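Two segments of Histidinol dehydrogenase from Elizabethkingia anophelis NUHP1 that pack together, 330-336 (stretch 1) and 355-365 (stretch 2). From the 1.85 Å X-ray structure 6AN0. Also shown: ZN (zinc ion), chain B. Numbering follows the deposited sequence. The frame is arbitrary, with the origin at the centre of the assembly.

Stretch 1 (330-336) EHLILAI
Stretch 2 (355-365) GNFSCESAGDY

Stretch 1 runs as a β-strand from His331 to Ala335, with phi/psi near -122/137 at His331, tightening to -90/64 at Ala335. Stretch 2 opens with a type I β turn from Gly355 to Ser358 (Asn356 -71/-18, Phe357 -105/7), passes through extended Ser358 (-97/88) and Cys359 (-88/157), and becomes helical, with Asp364 N donating to Glu360 O at 2.9 Å. The strand and helix 360-365 run at 139° between their N-to-C directions, and their axes approach to 10.5 Å. The nearest CA pairs give the register: Ala335 CA lies 4.9 Å from Gly355 CA. Ile333 CA lies 7.6 Å from Glu360 CA. Where the backbones are closer, Gly355 N donates to Leu334 O (2.9 Å, 155° at the hydrogen), the sole direct hydrogen bond between the stretches. Gly355 sits at 84/175, a positive phi that favours glycine.

His331 and Ile333 both direct CA-to-CB toward stretch 2, while intervening Leu332 points away, consistent with strand alternation over these three residues. Ile333 (m, t) brings CD1 to 4.2 Å from Glu360 CB, an apolar contact with the aliphatic base of an acidic side chain. Ala335 CB lies 3.9 Å from Asn356 OD1.

Glu360 (t, t, chi3 -31°) extends over one face of the His331 ring (chi1 m, chi2 95°). Glu360 CG stands 4.1 Å from the centroid of the His331 ring, 21° off the normal, a CH-pi contact. Glu360 OE2 is 3.1 Å from His331 ND1, but the angle is poor for a hydrogen bond.

Water 1 adds a link between the stretches: it accepts weakly from His331 NE2 (3.3 Å) and donates to Asp364 OD1 (2.8 Å). Asp364 (m, chi2 -13°) binds zinc through OD2 at 2.2 Å; waters 2 and 3 and two atoms elsewhere in the structure also coordinate the metal.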

# COMPACT_ATOMS: atom_id res chain seq x y z
N GLU A 330 -4.06 -4.39 16.74
CA GLU A 330 -5.10 -4.02 15.77
C GLU A 330 -6.04 -2.96 16.36
O GLU A 330 -6.33 -1.94 15.71
CB GLU A 330 -5.90 -5.26 15.36
CG GLU A 330 -6.99 -4.95 14.34
CD GLU A 330 -8.02 -6.06 14.22
OE1 GLU A 330 -8.09 -6.91 15.13
OE2 GLU A 330 -8.77 -6.05 13.23
N HIS A 331 -6.53 -3.18 17.58
CA HIS A 331 -7.36 -2.21 18.30
C HIS A 331 -6.70 -1.87 19.62
O HIS A 331 -6.23 -2.77 20.33
CB HIS A 331 -8.75 -2.76 18.61
CG HIS A 331 -9.50 -3.27 17.43
ND1 HIS A 331 -9.50 -4.60 17.06
CD2 HIS A 331 -10.32 -2.64 16.55
CE1 HIS A 331 -10.27 -4.76 16.00
NE2 HIS A 331 -10.78 -3.59 15.67
N LEU A 332 -6.70 -0.59 19.98
CA LEU A 332 -6.17 -0.12 21.25
C LEU A 332 -7.27 0.62 21.99
O LEU A 332 -7.82 1.58 21.45
CB LEU A 332 -4.97 0.80 21.02
CG LEU A 332 -4.43 1.54 22.24
CD1 LEU A 332 -3.97 0.52 23.30
CD2 LEU A 332 -3.27 2.46 21.85
N ILE A 333 -7.58 0.21 23.21
CA ILE A 333 -8.54 0.93 24.04
C ILE A 333 -7.79 1.60 25.19
O ILE A 333 -7.15 0.93 26.00
CB ILE A 333 -9.66 0.02 24.57
CG1 ILE A 333 -10.38 -0.68 23.41
CG2 ILE A 333 -10.65 0.82 25.43
CD1 ILE A 333 -11.55 -1.59 23.83
N LEU A 334 -7.89 2.93 25.27
CA LEU A 334 -7.26 3.69 26.36
C LEU A 334 -8.35 4.00 27.39
O LEU A 334 -9.01 5.03 27.32
CB LEU A 334 -6.60 4.97 25.86
CG LEU A 334 -5.45 4.80 24.88
CD1 LEU A 334 -4.82 6.18 24.64
CD2 LEU A 334 -4.40 3.78 25.39
N ALA A 335 -8.51 3.10 28.36
CA ALA A 335 -9.49 3.28 29.43
C ALA A 335 -8.83 4.01 30.60
O ALA A 335 -8.67 3.50 31.71
CB ALA A 335 -10.07 1.94 29.85
N ILE A 336 -8.42 5.25 30.31
CA ILE A 336 -7.66 6.03 31.26
C ILE A 336 -8.15 7.46 31.25
O ILE A 336 -8.85 7.91 30.33
CB ILE A 336 -6.14 6.03 30.98
CG1 ILE A 336 -5.86 6.76 29.65
CG2 ILE A 336 -5.58 4.62 31.03
CD1 ILE A 336 -4.45 6.65 29.14
N GLY A 355 -11.22 6.69 26.29
CA GLY A 355 -12.07 6.91 27.44
C GLY A 355 -13.10 5.79 27.62
O GLY A 355 -13.25 4.91 26.78
N ASN A 356 -13.85 5.87 28.72
CA ASN A 356 -14.67 4.74 29.15
C ASN A 356 -15.88 4.48 28.25
O ASN A 356 -16.47 3.41 28.33
CB ASN A 356 -15.14 4.94 30.59
CG ASN A 356 -14.03 4.72 31.61
OD1 ASN A 356 -12.96 4.21 31.26
ND2 ASN A 356 -14.28 5.08 32.86
N PHE A 357 -16.30 5.44 27.44
CA PHE A 357 -17.51 5.23 26.65
C PHE A 357 -17.21 4.94 25.18
O PHE A 357 -18.15 4.82 24.39
CB PHE A 357 -18.46 6.42 26.84
CG PHE A 357 -18.94 6.54 28.25
CD1 PHE A 357 -19.97 5.72 28.71
CD2 PHE A 357 -18.32 7.38 29.15
CE1 PHE A 357 -20.40 5.78 30.02
CE2 PHE A 357 -18.74 7.45 30.47
CZ PHE A 357 -19.78 6.65 30.90
N SER A 358 -15.94 4.78 24.82
CA SER A 358 -15.54 4.42 23.46
C SER A 358 -15.33 2.91 23.43
O SER A 358 -14.24 2.41 23.66
CB SER A 358 -14.26 5.16 23.06
OG SER A 358 -14.41 6.58 23.14
N CYS A 359 -16.39 2.16 23.15
CA CYS A 359 -16.21 0.72 23.07
C CYS A 359 -15.81 0.31 21.65
O CYS A 359 -16.05 1.02 20.67
CB CYS A 359 -17.46 -0.04 23.52
SG CYS A 359 -18.97 0.33 22.59
N GLU A 360 -15.16 -0.85 21.55
CA GLU A 360 -14.72 -1.30 20.24
C GLU A 360 -15.90 -1.63 19.34
O GLU A 360 -15.83 -1.43 18.12
CB GLU A 360 -13.79 -2.51 20.37
CG GLU A 360 -13.23 -3.00 19.02
CD GLU A 360 -12.40 -4.27 19.16
OE1 GLU A 360 -11.79 -4.46 20.23
OE2 GLU A 360 -12.37 -5.08 18.21
N SER A 361 -17.00 -2.14 19.92
CA SER A 361 -18.20 -2.43 19.13
C SER A 361 -18.66 -1.21 18.33
O SER A 361 -19.15 -1.36 17.21
CB SER A 361 -19.33 -2.91 20.03
OG SER A 361 -18.96 -4.12 20.66
N ALA A 362 -18.50 -0.00 18.89
CA ALA A 362 -18.92 1.20 18.16
C ALA A 362 -18.09 1.40 16.90
O ALA A 362 -18.63 1.74 15.84
CB ALA A 362 -18.84 2.43 19.07
N GLY A 363 -16.77 1.19 16.99
CA GLY A 363 -15.95 1.28 15.80
C GLY A 363 -16.22 0.14 14.83
O GLY A 363 -16.16 0.32 13.61
N ASP A 364 -16.50 -1.05 15.36
CA ASP A 364 -16.85 -2.19 14.52
C ASP A 364 -18.05 -1.89 13.63
O ASP A 364 -18.11 -2.36 12.49
CB ASP A 364 -17.15 -3.43 15.37
CG ASP A 364 -15.91 -4.06 15.96
OD1 ASP A 364 -14.79 -3.70 15.54
OD2 ASP A 364 -16.08 -4.90 16.87
N TYR A 365 -19.01 -1.12 14.14
CA TYR A 365 -20.31 -1.01 13.49
C TYR A 365 -20.63 0.39 12.99
O TYR A 365 -21.07 0.54 11.84
CB TYR A 365 -21.43 -1.47 14.43
CG TYR A 365 -21.48 -2.96 14.61
CD1 TYR A 365 -21.92 -3.79 13.58
CD2 TYR A 365 -21.08 -3.55 15.81
CE1 TYR A 365 -21.97 -5.16 13.75
CE2 TYR A 365 -21.13 -4.91 15.98
CZ TYR A 365 -21.57 -5.72 14.95
OH TYR A 365 -21.60 -7.08 15.13
ZN ZN B . -15.65 -6.98 16.41
O HOH W 1 -13.15 -1.50 14.90
O HOH W 2 -13.84 -6.27 15.34
O HOH W 3 -14.32 -6.99 17.96